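Local coordinates for protein putative cellulase CEL6 (Mycobacterium tuberculosis, PDB 1UP3) that probably hydrolyses internal beta-1,4-glucosidic bonds of cellulose, as a family 6 endoglucanase whose catalytic domain holds a thio-linked cello-oligosaccharide, at residues 3-8 and 254-259; 30-35 and 283-288; 72-77 and 114-119. All coordinates share one frame; numbering follows the deposited sequence. Where two conformers were deposited one is given.

Contact 1. Residues 3-8 and 254-259; sequences NPLAGK and ADAYLW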
loop_
_atom_site.group_PDB
_atom_site.type_symbol
_atom_site.label_atom_id
_atom_site.label_comp_id
_atom_site.label_asym_id
_atom_site.label_seq_id
_atom_site.Cartn_x
_atom_site.Cartn_y
_atom_site.Cartn_z
ATOM N N ASN A 3 -16.910 -7.184 -7.513
ATOM C CA ASN A 3 -15.504 -6.854 -7.203
ATOM C C ASN A 3 -14.997 -5.865 -8.247
ATOM O O ASN A 3 -14.900 -6.233 -9.419
ATOM C CB ASN A 3 -14.715 -8.130 -7.239
ATOM C CG ASN A 3 -13.269 -7.952 -6.841
ATOM O OD1 ASN A 3 -12.802 -6.821 -6.706
ATOM N ND2 ASN A 3 -12.574 -9.086 -6.613
ATOM N N PRO A 4 -14.676 -4.630 -7.861
ATOM C CA PRO A 4 -14.190 -3.628 -8.820
ATOM C C PRO A 4 -12.808 -3.954 -9.417
ATOM O O PRO A 4 -12.366 -3.338 -10.381
ATOM C CB PRO A 4 -14.131 -2.341 -7.972
ATOM C CG PRO A 4 -13.900 -2.801 -6.582
ATOM C CD PRO A 4 -14.666 -4.104 -6.470
ATOM N N LEU A 5 -12.118 -4.932 -8.856
ATOM C CA LEU A 5 -10.750 -5.236 -9.254
ATOM C C LEU A 5 -10.666 -6.395 -10.240
ATOM O O LEU A 5 -9.584 -6.739 -10.691
ATOM C CB LEU A 5 -9.890 -5.581 -8.032
ATOM C CG LEU A 5 -9.869 -4.530 -6.927
ATOM C CD1 LEU A 5 -8.809 -4.869 -5.877
ATOM C CD2 LEU A 5 -9.600 -3.150 -7.488
ATOM N N ALA A 6 -11.807 -7.022 -10.546
ATOM C CA ALA A 6 -11.822 -8.178 -11.426
ATOM C C ALA A 6 -11.979 -7.635 -12.857
ATOM O O ALA A 6 -12.311 -6.487 -13.051
ATOM C CB ALA A 6 -12.938 -9.121 -11.030
ATOM N N GLY A 7 -11.688 -8.404 -13.875
ATOM C CA GLY A 7 -11.958 -7.821 -15.196
ATOM C C GLY A 7 -10.852 -7.072 -15.928
ATOM O O GLY A 7 -10.931 -6.994 -17.153
ATOM N N LYS A 8 -9.809 -6.557 -15.262
ATOM C CA LYS A 8 -8.582 -6.332 -16.040
ATOM C C LYS A 8 -7.317 -6.508 -15.270
ATOM O O LYS A 8 -7.335 -6.450 -14.036
ATOM C CB LYS A 8 -8.615 -4.998 -16.742
ATOM C CG LYS A 8 -8.693 -3.866 -15.840
ATOM C CD LYS A 8 -9.132 -2.599 -16.596
ATOM C CE LYS A 8 -9.511 -1.507 -15.649
ATOM N NZ LYS A 8 -10.748 -1.906 -14.882
ATOM N N ALA A 254 -12.315 -10.760 0.394
ATOM C CA ALA A 254 -10.985 -10.380 -0.106
ATOM C C ALA A 254 -11.090 -10.131 -1.599
ATOM O O ALA A 254 -11.201 -11.083 -2.387
ATOM C CB ALA A 254 -9.978 -11.500 0.197
ATOM N N ASP A 255 -11.087 -8.870 -2.006
ATOM C CA ASP A 255 -11.156 -8.495 -3.424
ATOM C C ASP A 255 -9.891 -8.887 -4.193
ATOM O O ASP A 255 -9.955 -9.191 -5.403
ATOM C CB ASP A 255 -11.324 -6.983 -3.597
ATOM C CG ASP A 255 -12.736 -6.457 -3.311
ATOM O OD1 ASP A 255 -13.705 -7.268 -3.248
ATOM O OD2 ASP A 255 -12.914 -5.222 -3.122
ATOM N N ALA A 256 -8.731 -8.825 -3.525
ATOM C CA ALA A 256 -7.487 -9.153 -4.203
ATOM C C ALA A 256 -6.336 -9.380 -3.266
ATOM O O ALA A 256 -6.316 -8.856 -2.153
ATOM C CB ALA A 256 -7.075 -7.998 -5.168
ATOM N N TYR A 257 -5.365 -10.127 -3.762
ATOM C CA TYR A 257 -3.981 -10.073 -3.295
ATOM C C TYR A 257 -3.249 -9.094 -4.194
ATOM O O TYR A 257 -3.376 -9.190 -5.412
ATOM C CB TYR A 257 -3.295 -11.445 -3.359
ATOM C CG TYR A 257 -4.019 -12.586 -2.695
ATOM C CD1 TYR A 257 -4.887 -12.379 -1.657
ATOM C CD2 TYR A 257 -3.822 -13.894 -3.151
ATOM C CE1 TYR A 257 -5.571 -13.462 -1.046
ATOM C CE2 TYR A 257 -4.478 -14.949 -2.582
ATOM C CZ TYR A 257 -5.355 -14.730 -1.536
ATOM O OH TYR A 257 -6.039 -15.762 -0.971
ATOM N N LEU A 258 -2.579 -8.109 -3.611
ATOM C CA LEU A 258 -1.822 -7.103 -4.352
ATOM C C LEU A 258 -0.392 -7.068 -3.895
ATOM O O LEU A 258 -0.088 -7.485 -2.760
ATOM C CB LEU A 258 -2.419 -5.699 -4.195
ATOM C CG LEU A 258 -3.870 -5.492 -4.667
ATOM C CD1 LEU A 258 -4.325 -4.091 -4.289
ATOM C CD2 LEU A 258 -4.014 -5.783 -6.171
ATOM N N TRP A 259 0.492 -6.543 -4.737
ATOM C CA TRP A 259 1.836 -6.195 -4.227
ATOM C C TRP A 259 1.832 -4.685 -4.019
ATOM O O TRP A 259 1.885 -3.936 -4.992
ATOM C CB TRP A 259 2.940 -6.619 -5.194
ATOM C CG TRP A 259 3.211 -8.085 -5.203
ATOM C CD1 TRP A 259 2.446 -9.096 -4.645
ATOM C CD2 TRP A 259 4.334 -8.727 -5.810
ATOM N NE1 TRP A 259 3.014 -10.310 -4.924
ATOM C CE2 TRP A 259 4.190 -10.116 -5.598
ATOM C CE3 TRP A 259 5.463 -8.264 -6.483
ATOM C CZ2 TRP A 259 5.115 -11.050 -6.082
ATOM C CZ3 TRP A 259 6.403 -9.204 -6.943
ATOM C CH2 TRP A 259 6.201 -10.571 -6.740
#

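Contact 2. Residues 30-35 and 283-288; sequences AELTSV and QYAIDL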
loop_
_atom_site.group_PDB
_atom_site.type_symbol
_atom_site.label_atom_id
_atom_site.label_comp_id
_atom_site.label_asym_id
_atom_site.label_seq_id
_atom_site.Cartn_x
_atom_site.Cartn_y
_atom_site.Cartn_z
ATOM N N ALA A 30 17.155 -13.593 -13.671
ATOM C CA ALA A 30 15.801 -14.116 -13.674
ATOM C C ALA A 30 14.961 -13.553 -12.540
ATOM O O ALA A 30 13.746 -13.352 -12.712
ATOM C CB ALA A 30 15.838 -15.660 -13.569
ATOM N N GLU A 31 15.596 -13.332 -11.395
ATOM C CA GLU A 31 14.887 -12.869 -10.216
ATOM C C GLU A 31 14.434 -11.429 -10.415
ATOM O O GLU A 31 13.293 -11.090 -10.111
ATOM C CB GLU A 31 15.761 -12.945 -8.958
ATOM C CG GLU A 31 16.116 -14.364 -8.514
ATOM C CD GLU A 31 17.159 -15.040 -9.421
ATOM O OE1 GLU A 31 18.119 -14.383 -9.849
ATOM O OE2 GLU A 31 17.021 -16.252 -9.751
ATOM N N LEU A 32 15.313 -10.575 -10.922
ATOM C CA LEU A 32 14.917 -9.185 -11.156
ATOM C C LEU A 32 13.857 -9.079 -12.242
ATOM O O LEU A 32 12.927 -8.280 -12.133
ATOM C CB LEU A 32 16.098 -8.302 -11.516
ATOM C CG LEU A 32 17.110 -8.010 -10.448
ATOM C CD1 LEU A 32 18.269 -7.234 -11.023
ATOM C CD2 LEU A 32 16.464 -7.147 -9.333
ATOM N N THR A 33 13.991 -9.890 -13.294
ATOM C CA THR A 33 13.017 -9.858 -14.354
ATOM C C THR A 33 11.631 -10.267 -13.803
ATOM O O THR A 33 10.635 -9.666 -14.165
ATOM C CB THR A 33 13.472 -10.748 -15.473
ATOM O OG1 THR A 33 14.589 -10.116 -16.131
ATOM C CG2 THR A 33 12.418 -10.882 -16.547
ATOM N N SER A 34 11.581 -11.291 -12.960
ATOM C CA SER A 34 10.312 -11.757 -12.372
ATOM C C SER A 34 9.620 -10.655 -11.593
ATOM O O SER A 34 8.443 -10.358 -11.830
ATOM C CB SER A 34 10.542 -12.944 -11.451
ATOM O OG SER A 34 9.299 -13.403 -10.928
ATOM N N VAL A 35 10.365 -10.033 -10.691
ATOM C CA VAL A 35 9.830 -8.914 -9.886
ATOM C C VAL A 35 9.395 -7.742 -10.779
ATOM O O VAL A 35 8.319 -7.168 -10.599
ATOM C CB VAL A 35 10.889 -8.473 -8.823
ATOM C CG1 VAL A 35 10.503 -7.173 -8.133
ATOM C CG2 VAL A 35 11.121 -9.620 -7.817
ATOM N N GLN A 283 19.784 -6.491 -4.559
ATOM C CA GLN A 283 20.041 -7.671 -3.752
ATOM C C GLN A 283 18.822 -8.071 -2.928
ATOM O O GLN A 283 18.559 -9.241 -2.756
ATOM C CB GLN A 283 21.250 -7.452 -2.817
ATOM C CG GLN A 283 21.594 -8.692 -2.006
ATOM C CD GLN A 283 22.240 -9.713 -2.865
ATOM O OE1 GLN A 283 23.281 -9.425 -3.467
ATOM N NE2 GLN A 283 21.614 -10.890 -3.014
ATOM N N TYR A 284 18.104 -7.096 -2.386
ATOM C CA TYR A 284 16.896 -7.384 -1.618
ATOM C C TYR A 284 15.825 -8.044 -2.489
ATOM O O TYR A 284 15.214 -9.061 -2.063
ATOM C CB TYR A 284 16.326 -6.127 -0.977
ATOM C CG TYR A 284 17.084 -5.588 0.238
ATOM C CD1 TYR A 284 18.297 -6.128 0.657
ATOM C CD2 TYR A 284 16.628 -4.455 0.857
ATOM C CE1 TYR A 284 18.966 -5.602 1.741
ATOM C CE2 TYR A 284 17.288 -3.904 1.970
ATOM C CZ TYR A 284 18.439 -4.498 2.404
ATOM O OH TYR A 284 19.121 -3.970 3.504
ATOM N N ALA A 285 15.614 -7.507 -3.690
ATOM C CA ALA A 285 14.656 -8.136 -4.628
ATOM C C ALA A 285 15.093 -9.554 -5.013
ATOM O O ALA A 285 14.278 -10.497 -5.028
ATOM C CB ALA A 285 14.437 -7.273 -5.854
ATOM N N ILE A 286 16.383 -9.714 -5.298
ATOM C CA ILE A 286 16.909 -11.028 -5.663
ATOM C C ILE A 286 16.738 -12.035 -4.527
ATOM O O ILE A 286 16.339 -13.179 -4.756
ATOM C CB ILE A 286 18.375 -10.872 -6.105
ATOM C CG1 ILE A 286 18.412 -10.148 -7.435
ATOM C CG2 ILE A 286 19.088 -12.214 -6.235
ATOM C CD1 ILE A 286 19.762 -9.525 -7.799
ATOM N N ASP A 287 17.043 -11.638 -3.287
ATOM C CA ASP A 287 16.887 -12.555 -2.157
ATOM C C ASP A 287 15.410 -12.969 -1.929
ATOM O O ASP A 287 15.110 -14.148 -1.694
ATOM C CB ASP A 287 17.495 -11.976 -0.882
ATOM C CG ASP A 287 19.042 -11.835 -0.951
ATOM O OD1 ASP A 287 19.706 -12.369 -1.871
ATOM O OD2 ASP A 287 19.678 -11.193 -0.103
ATOM N N LEU A 288 14.490 -11.999 -2.007
ATOM C CA LEU A 288 13.065 -12.317 -1.897
ATOM C C LEU A 288 12.625 -13.329 -2.964
ATOM O O LEU A 288 11.898 -14.264 -2.661
ATOM C CB LEU A 288 12.206 -11.053 -2.015
ATOM C CG LEU A 288 12.275 -10.144 -0.774
ATOM C CD1 LEU A 288 11.809 -8.767 -1.140
ATOM C CD2 LEU A 288 11.418 -10.678 0.388
#

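Contact 3. Residues 72-77 and 114-119; sequences VLTLYG and TIIVEP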
loop_
_atom_site.group_PDB
_atom_site.type_symbol
_atom_site.label_atom_id
_atom_site.label_comp_id
_atom_site.label_asym_id
_atom_site.label_seq_id
_atom_site.Cartn_x
_atom_site.Cartn_y
_atom_site.Cartn_z
ATOM N N VAL A 72 -2.713 0.919 -9.576
ATOM C CA VAL A 72 -2.802 0.905 -8.106
ATOM C C VAL A 72 -1.863 1.982 -7.598
ATOM O O VAL A 72 -0.651 1.988 -7.941
ATOM C CB VAL A 72 -2.403 -0.457 -7.498
ATOM C CG1 VAL A 72 -2.642 -0.449 -6.025
ATOM C CG2 VAL A 72 -3.161 -1.643 -8.182
ATOM N N LEU A 73 -2.436 2.932 -6.857
ATOM C CA LEU A 73 -1.720 4.069 -6.306
ATOM C C LEU A 73 -1.786 3.958 -4.780
ATOM O O LEU A 73 -2.847 3.652 -4.233
ATOM C CB LEU A 73 -2.338 5.385 -6.767
ATOM C CG LEU A 73 -2.137 5.569 -8.283
ATOM C CD1 LEU A 73 -3.351 6.182 -8.852
ATOM C CD2 LEU A 73 -0.946 6.423 -8.575
ATOM N N THR A 74 -0.666 4.240 -4.124
ATOM C CA THR A 74 -0.594 4.291 -2.669
ATOM C C THR A 74 -0.320 5.706 -2.201
ATOM O O THR A 74 0.670 6.294 -2.609
ATOM C CB THR A 74 0.465 3.350 -2.198
ATOM O OG1 THR A 74 0.096 2.013 -2.596
ATOM C CG2 THR A 74 0.541 3.332 -0.645
ATOM N N LEU A 75 -1.216 6.261 -1.401
ATOM C CA LEU A 75 -1.024 7.608 -0.874
ATOM C C LEU A 75 -0.318 7.517 0.465
ATOM O O LEU A 75 -0.815 6.892 1.388
ATOM C CB LEU A 75 -2.378 8.332 -0.753
ATOM C CG LEU A 75 -3.188 8.423 -2.052
ATOM C CD1 LEU A 75 -4.462 9.232 -1.817
ATOM C CD2 LEU A 75 -2.400 9.036 -3.211
ATOM N N TYR A 76 0.821 8.189 0.599
ATOM C CA TYR A 76 1.654 8.061 1.807
ATOM C C TYR A 76 2.219 9.435 2.178
ATOM O O TYR A 76 3.437 9.649 2.169
ATOM C CB TYR A 76 2.757 7.020 1.534
ATOM C CG TYR A 76 3.544 6.491 2.724
ATOM C CD1 TYR A 76 2.878 6.056 3.860
ATOM C CD2 TYR A 76 4.919 6.371 2.666
ATOM C CE1 TYR A 76 3.565 5.539 4.968
ATOM C CE2 TYR A 76 5.645 5.845 3.742
ATOM C CZ TYR A 76 4.962 5.408 4.876
ATOM O OH TYR A 76 5.679 4.901 5.958
ATOM N N GLY A 77 1.314 10.378 2.425
ATOM C CA GLY A 77 1.671 11.770 2.702
ATOM C C GLY A 77 1.185 12.303 4.042
ATOM O O GLY A 77 1.298 13.514 4.270
ATOM N N THR A 114 -7.219 2.001 -8.352
ATOM C CA THR A 114 -7.255 1.418 -7.022
ATOM C C THR A 114 -6.363 2.284 -6.132
ATOM O O THR A 114 -5.239 2.603 -6.528
ATOM C CB THR A 114 -6.733 0.001 -7.114
ATOM O OG1 THR A 114 -7.590 -0.785 -7.941
ATOM C CG2 THR A 114 -6.702 -0.707 -5.729
ATOM N N ILE A 115 -6.901 2.762 -5.008
ATOM C CA ILE A 115 -6.187 3.693 -4.141
ATOM C C ILE A 115 -6.061 3.078 -2.772
ATOM O O ILE A 115 -7.069 2.717 -2.181
ATOM C CB ILE A 115 -6.886 5.054 -4.026
ATOM C CG1 ILE A 115 -7.297 5.598 -5.408
ATOM C CG2 ILE A 115 -5.983 6.051 -3.269
ATOM C CD1 ILE A 115 -6.168 5.884 -6.360
ATOM N N ILE A 116 -4.821 2.956 -2.309
ATOM C CA ILE A 116 -4.495 2.501 -0.962
ATOM C C ILE A 116 -4.203 3.776 -0.137
ATOM O O ILE A 116 -3.240 4.500 -0.396
ATOM C CB ILE A 116 -3.293 1.586 -0.960
ATOM C CG1 ILE A 116 -3.432 0.428 -1.978
ATOM C CG2 ILE A 116 -3.003 1.114 0.471
ATOM C CD1 ILE A 116 -4.608 -0.442 -1.695
ATOM N N VAL A 117 -5.062 4.070 0.826
ATOM C CA VAL A 117 -5.001 5.335 1.568
ATOM C C VAL A 117 -4.189 5.146 2.863
ATOM O O VAL A 117 -4.628 4.497 3.823
ATOM C CB VAL A 117 -6.396 5.851 1.945
ATOM C CG1 VAL A 117 -6.323 7.188 2.681
ATOM C CG2 VAL A 117 -7.280 5.972 0.740
ATOM N N GLU A 118 -3.006 5.751 2.854
ATOM C CA GLU A 118 -2.160 5.949 4.030
ATOM C C GLU A 118 -1.823 4.702 4.839
ATOM O O GLU A 118 -2.254 4.534 5.975
ATOM C CB GLU A 118 -2.750 7.041 4.908
ATOM C CG GLU A 118 -2.818 8.388 4.203
ATOM C CD GLU A 118 -1.463 8.963 3.813
ATOM O OE1 GLU A 118 -0.394 8.610 4.394
ATOM O OE2 GLU A 118 -1.464 9.835 2.901
ATOM N N PRO A 119 -0.962 3.877 4.272
ATOM C CA PRO A 119 -0.390 2.743 5.046
ATOM C C PRO A 119 0.076 3.217 6.426
ATOM O O PRO A 119 0.781 4.215 6.504
ATOM C CB PRO A 119 0.825 2.328 4.204
ATOM C CG PRO A 119 0.363 2.597 2.794
ATOM C CD PRO A 119 -0.417 3.910 2.910
#

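Contact 1. Residues 3-8 and 254-259
The carboxamide of Asn3 lies over the carboxylate of Asp255, the two flat groups stacked with their planes 26° apart and the side chains sliding past each other in opposite directions. Chi1 (-176°) sets Asn3 CG anti to the backbone N, and Asn3 OD1 rests 3.4 Å from Asp255 CG. Asn3 ND2 reaches on to the backbone, giving a hydrogen bond of 2.9 Å to Asp255 O; the acceptor sits in the amide plane and the N-H meets an in-plane lone pair of the carbonyl. Asn3 OD1 accepts from Leu5 N at 2.9 Å, the donor standing above the carbonyl plane: an Asx turn, set within the type I turn from Asn3 to Ala6. Beside the polar stack, Leu5 CD1 packs 3.6 Å from Ala256 CB and touches Asp255 CB, while the Leu5 side chain crosses that of Asp255 at about a right angle. Pro4 CD comes up to Asp255 OD2 at 3.9 Å. That carboxylate oxygen has polar partners farther across the sheet, a salt bridge with Arg183 NE, just before strand 184-187, and a hydrogen bond with Tyr156 OH of strand 153-158. The N-terminal turn packs on the start of strand 254-258, an edge strand of the parallel sheet. Both ends of the Asn3 amide are engaged, which fixes its flip, and Arg183 probably offsets the negative charge over which Asn3 OD1 lies.

Contact 2. Residues 30-35 and 283-288
Leu32 and Ile286 cross obliquely at the meeting of two short helices, 30-36 and 282-291, whose local axes run at 91° and approach to 8.5 Å. The branch point of the leucine does the touching: Leu32 CG lies 3.9 Å from Ile286 CG1 and 4.0 Å from Ile286 CD1. The isoleucine presents this longer arm with CG1 anti to its carbonyl carbon (chi1 -70°), while Leu32 CD2 turns past it to the methyl of Ala285, 4.0 Å from Ala285 CB. Glu31, one residue earlier, contributes the aliphatic part of its chain: Glu31 CB faces Ile286 CG1 at 4.1 Å, and Glu31 CG stands 3.9 Å from Ile286 O. The glutamate chain is bent at chi2 (73°), and Glu31 OE2 ends close to the like-charged C-terminal carboxylate of Gln294. On the next turn of its helix, Val35 CG2 comes 4.3 Å from Ala285 O, a long approach to the backbone. The Leu32 side chain also touches Ala21 and Ala22, so it meets two other helices, 17-24 and 282-291, and Ile286 reaches Asn29 as well. What joins the helices here is apolar packing, with Ala285 short enough to admit Leu32 and Val35 near the backbone; the nearness of Glu31 OE2 to the C-terminal carboxylate would be unfavourable if both are charged, and may raise the pKa of one of them.

Contact 3. Residues 72-77 and 114-119
Two neighbouring parallel strands, 72-75 and 113-117, belong to a beta-alpha-beta unit connected through helix 94-108, within the central parallel sheet of the family 6 catalytic domain. Leu73 is held through both its N and its O: Leu73 N donates to Thr114 O and Leu73 O accepts from Ile116 N, each at 2.8 Å. Leu75 N then bonds Ile116 O, and Leu75 O receives Glu118 N at 2.9 Å with a more bent N-H...O angle of 132°, where the second strand has given way to a loop. On one face of the sheet Val72 and Thr114 lie side by side, and Thr74 CG2 packs 3.5 Å from Pro119 CG, while Thr74 OG1 hydrogen-bonds Ser41. On the other face, turned to helix 94-108, Leu73 and Ile115 lie side by side in one of the two deposited conformers of Ile115, in which Leu75 CD1 lies 3.8 Å from Ile115 CG2. Beyond the paired strands Glu118, in a left-handed backbone conformation (phi 54°), folds its chain back at chi2 (-63°). Gly77 N donates to the syn lone pair of Glu118 OE2 at 2.9 Å. The same oxygen bonds Tyr97 OH, and Glu118 OE1 accepts from Ile78 N. The Tyr76 ring has its edge against Pro119 O, 3.4 Å from Tyr76 CE1, and forms an edge-to-face pair with Trp43. Tyr76 stands near a bound glucose unit, and Asp120, which lines the glycan pocket, directly follows Pro119. The buried Glu118 carboxylate therefore ties the two strand-end loops together beside the sugar site, its oxygens satisfied by backbone N-H groups and a tyrosine hydroxyl.

Contacts 1 and 3 reach the same parallel sheet, their centres 15 Å apart: strands 72-75 and 113-117 are second and third across it and 254-258 is the last. The N-terminal turn bridges them, since Leu5 CD2 packs against Thr114 OG1 at 3.1 Å. Contact 2 lies at the periphery, its centre 24 Å from each of the others, although its nearest atoms come within about 5 Å of contact 1. Strand 254-258 and helix 282-291 are successive elements of the chain. Contact 3 lies near the bound oligosaccharide, the Tyr76 side chain about 5 Å from a glucose unit; contact 2 instead carries residues of two poly(ethylene glycol)-type ligand pockets, including Thr33 and Tyr284.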